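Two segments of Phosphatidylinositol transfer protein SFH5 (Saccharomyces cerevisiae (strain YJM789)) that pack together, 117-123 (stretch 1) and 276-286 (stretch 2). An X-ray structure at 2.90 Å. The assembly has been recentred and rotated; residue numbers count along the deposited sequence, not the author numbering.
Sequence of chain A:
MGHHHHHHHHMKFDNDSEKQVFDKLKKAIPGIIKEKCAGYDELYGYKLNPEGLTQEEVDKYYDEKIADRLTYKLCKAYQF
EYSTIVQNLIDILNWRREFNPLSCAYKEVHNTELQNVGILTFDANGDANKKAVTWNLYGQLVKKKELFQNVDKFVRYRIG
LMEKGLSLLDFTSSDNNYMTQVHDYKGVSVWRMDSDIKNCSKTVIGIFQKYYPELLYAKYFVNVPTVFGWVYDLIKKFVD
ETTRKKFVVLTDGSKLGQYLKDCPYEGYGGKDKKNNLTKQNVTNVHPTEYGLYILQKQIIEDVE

Stretch 1 117-123: VGILTFD
Stretch 2 (276-286) NLTKQNVTNVH

Residues 118-122 form an extended strand, and stretch 2 opens with a short, weakly bonded helical turn around Leu277 to Gln280 whose chain then leaves as a loop across that strand. Register is set where the CA atoms of Thr121 and Asn281 lie 5.2 Å apart. One backbone hydrogen bond ties the stretches: Val282 N donates to Leu120 O at 2.8 Å, helped by a CA-H...O contact from Asn281 CA to Leu120 O at 3.5 Å. Asn281 (phi/psi -55/159) breaks from the helical values before it and turns the next amide to the strand.

Ile119 and Leu120 are the residues most covered by the other stretch. Ile119 (m, m) points toward the turn, its CG2 3.6 Å from CD1 of Leu277; that leucine (t, p) leaves its backbone sideways but brings its end nearer, so two buried hydrocarbon side chains meet, neither with a polar group of its own to satisfy. Leu120 (t, p) points sideways, its CG 4.4 Å from CG2 of Val282 (chi1 t) and its CD2 4.4 Å from CG1 of Val285. Val282 points toward the strand, and its CG2 also reaches Thr121 CA at 3.8 Å. Buried Thr121 (p) turns CG2 to Leu277 CD1 at 4.0 Å, while its OG1 is hydrogen-bonded elsewhere in the structure.

Asn276 (p) caps the turn: its OD1 accepts from Lys279 N at 3.1 Å.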

# COMPACT_ATOMS: atom_id res chain seq x y z
N VAL A 117 6.38 -13.94 6.74
CA VAL A 117 6.53 -12.72 7.53
C VAL A 117 5.69 -11.59 6.98
O VAL A 117 5.87 -10.44 7.38
CB VAL A 117 8.00 -12.29 7.67
CG1 VAL A 117 8.67 -13.16 8.68
CG2 VAL A 117 8.69 -12.38 6.36
N GLY A 118 4.76 -11.90 6.07
CA GLY A 118 3.72 -10.98 5.64
C GLY A 118 2.35 -11.45 6.09
O GLY A 118 1.88 -12.51 5.68
N ILE A 119 1.71 -10.69 6.97
CA ILE A 119 0.41 -11.00 7.54
C ILE A 119 -0.55 -9.89 7.15
O ILE A 119 -0.20 -8.71 7.20
CB ILE A 119 0.48 -11.14 9.07
CG1 ILE A 119 1.37 -12.31 9.47
CG2 ILE A 119 -0.91 -11.33 9.65
CD1 ILE A 119 1.16 -13.52 8.60
N LEU A 120 -1.78 -10.27 6.80
CA LEU A 120 -2.78 -9.33 6.33
C LEU A 120 -4.07 -9.58 7.09
O LEU A 120 -4.58 -10.70 7.07
CB LEU A 120 -2.98 -9.50 4.82
CG LEU A 120 -4.26 -8.90 4.27
CD1 LEU A 120 -4.29 -7.38 4.52
CD2 LEU A 120 -4.40 -9.20 2.79
N THR A 121 -4.59 -8.55 7.78
CA THR A 121 -5.77 -8.71 8.63
C THR A 121 -6.79 -7.61 8.39
O THR A 121 -6.44 -6.48 8.03
CB THR A 121 -5.43 -8.69 10.11
OG1 THR A 121 -5.22 -7.34 10.53
CG2 THR A 121 -4.18 -9.49 10.38
N PHE A 122 -8.05 -7.93 8.62
CA PHE A 122 -9.12 -6.97 8.42
C PHE A 122 -10.13 -7.10 9.55
O PHE A 122 -10.48 -8.21 9.94
CB PHE A 122 -9.82 -7.19 7.08
CG PHE A 122 -10.95 -6.25 6.84
CD1 PHE A 122 -12.25 -6.69 6.89
CD2 PHE A 122 -10.72 -4.92 6.55
CE1 PHE A 122 -13.30 -5.83 6.66
CE2 PHE A 122 -11.77 -4.04 6.31
CZ PHE A 122 -13.06 -4.50 6.38
N ASP A 123 -10.58 -5.96 10.06
CA ASP A 123 -11.46 -5.88 11.23
C ASP A 123 -12.67 -5.04 10.82
O ASP A 123 -12.62 -3.81 10.85
CB ASP A 123 -10.73 -5.26 12.42
CG ASP A 123 -11.66 -4.87 13.55
OD1 ASP A 123 -12.77 -5.44 13.66
OD2 ASP A 123 -11.27 -4.02 14.37
N ASN A 276 -4.40 -15.35 17.88
CA ASN A 276 -3.21 -14.54 17.71
C ASN A 276 -3.10 -14.04 16.26
O ASN A 276 -3.98 -14.30 15.43
CB ASN A 276 -1.98 -15.35 18.12
CG ASN A 276 -1.78 -16.58 17.22
OD1 ASN A 276 -2.66 -16.94 16.41
ND2 ASN A 276 -0.61 -17.21 17.34
N LEU A 277 -1.99 -13.37 15.94
CA LEU A 277 -1.82 -12.78 14.62
C LEU A 277 -1.88 -13.83 13.52
O LEU A 277 -2.48 -13.58 12.46
CB LEU A 277 -0.49 -12.05 14.56
CG LEU A 277 -0.21 -11.31 13.27
CD1 LEU A 277 -1.33 -10.29 13.05
CD2 LEU A 277 1.14 -10.62 13.42
N THR A 278 -1.25 -14.99 13.73
CA THR A 278 -1.28 -16.05 12.71
C THR A 278 -2.69 -16.51 12.43
O THR A 278 -3.09 -16.67 11.28
CB THR A 278 -0.47 -17.28 13.12
OG1 THR A 278 0.85 -16.92 13.56
CG2 THR A 278 -0.36 -18.23 11.94
N LYS A 279 -3.47 -16.72 13.47
CA LYS A 279 -4.84 -17.15 13.26
C LYS A 279 -5.72 -16.03 12.75
O LYS A 279 -6.84 -16.30 12.32
CB LYS A 279 -5.43 -17.74 14.54
CG LYS A 279 -4.83 -19.07 15.03
CD LYS A 279 -5.76 -20.29 14.79
CE LYS A 279 -5.09 -21.62 15.23
NZ LYS A 279 -5.89 -22.90 15.08
N GLN A 280 -5.26 -14.78 12.79
CA GLN A 280 -6.07 -13.67 12.32
C GLN A 280 -5.90 -13.41 10.82
O GLN A 280 -6.69 -12.68 10.23
CB GLN A 280 -5.75 -12.40 13.12
CG GLN A 280 -6.96 -11.76 13.79
CD GLN A 280 -6.60 -10.53 14.59
OE1 GLN A 280 -5.53 -10.48 15.20
NE2 GLN A 280 -7.48 -9.53 14.59
N ASN A 281 -4.90 -14.03 10.20
CA ASN A 281 -4.56 -13.74 8.82
C ASN A 281 -5.74 -13.90 7.87
O ASN A 281 -6.74 -14.56 8.19
CB ASN A 281 -3.42 -14.66 8.40
CG ASN A 281 -2.63 -14.15 7.21
OD1 ASN A 281 -3.08 -13.26 6.47
ND2 ASN A 281 -1.45 -14.73 6.99
N VAL A 282 -5.65 -13.28 6.71
CA VAL A 282 -6.57 -13.51 5.61
C VAL A 282 -5.79 -14.25 4.52
O VAL A 282 -4.64 -13.88 4.22
CB VAL A 282 -7.15 -12.16 5.11
CG1 VAL A 282 -8.45 -12.33 4.34
CG2 VAL A 282 -7.38 -11.27 6.27
N THR A 283 -6.40 -15.33 3.96
CA THR A 283 -5.71 -16.14 2.95
C THR A 283 -6.45 -16.20 1.61
O THR A 283 -5.82 -16.13 0.55
CB THR A 283 -5.45 -17.55 3.51
OG1 THR A 283 -6.60 -18.00 4.25
CG2 THR A 283 -4.22 -17.52 4.45
N ASN A 284 -7.78 -16.33 1.63
CA ASN A 284 -8.62 -15.90 0.52
C ASN A 284 -8.31 -14.44 0.19
O ASN A 284 -8.62 -13.53 0.98
CB ASN A 284 -10.10 -16.04 0.90
CG ASN A 284 -10.48 -15.13 2.08
OD1 ASN A 284 -9.84 -15.17 3.13
ND2 ASN A 284 -11.49 -14.27 1.88
N VAL A 285 -7.66 -14.18 -0.95
CA VAL A 285 -7.26 -12.83 -1.30
C VAL A 285 -7.96 -12.32 -2.55
O VAL A 285 -8.51 -11.21 -2.52
CB VAL A 285 -5.72 -12.73 -1.39
CG1 VAL A 285 -5.19 -12.55 0.04
CG2 VAL A 285 -5.14 -13.99 -2.04
N HIS A 286 -7.99 -13.11 -3.65
CA HIS A 286 -9.11 -12.89 -4.57
C HIS A 286 -9.16 -11.49 -5.21
O HIS A 286 -9.79 -10.57 -4.66
CB HIS A 286 -10.40 -13.26 -3.79
CG HIS A 286 -11.66 -12.64 -4.30
ND1 HIS A 286 -12.41 -11.76 -3.54
CD2 HIS A 286 -12.33 -12.80 -5.47
CE1 HIS A 286 -13.48 -11.39 -4.23
NE2 HIS A 286 -13.45 -12.01 -5.40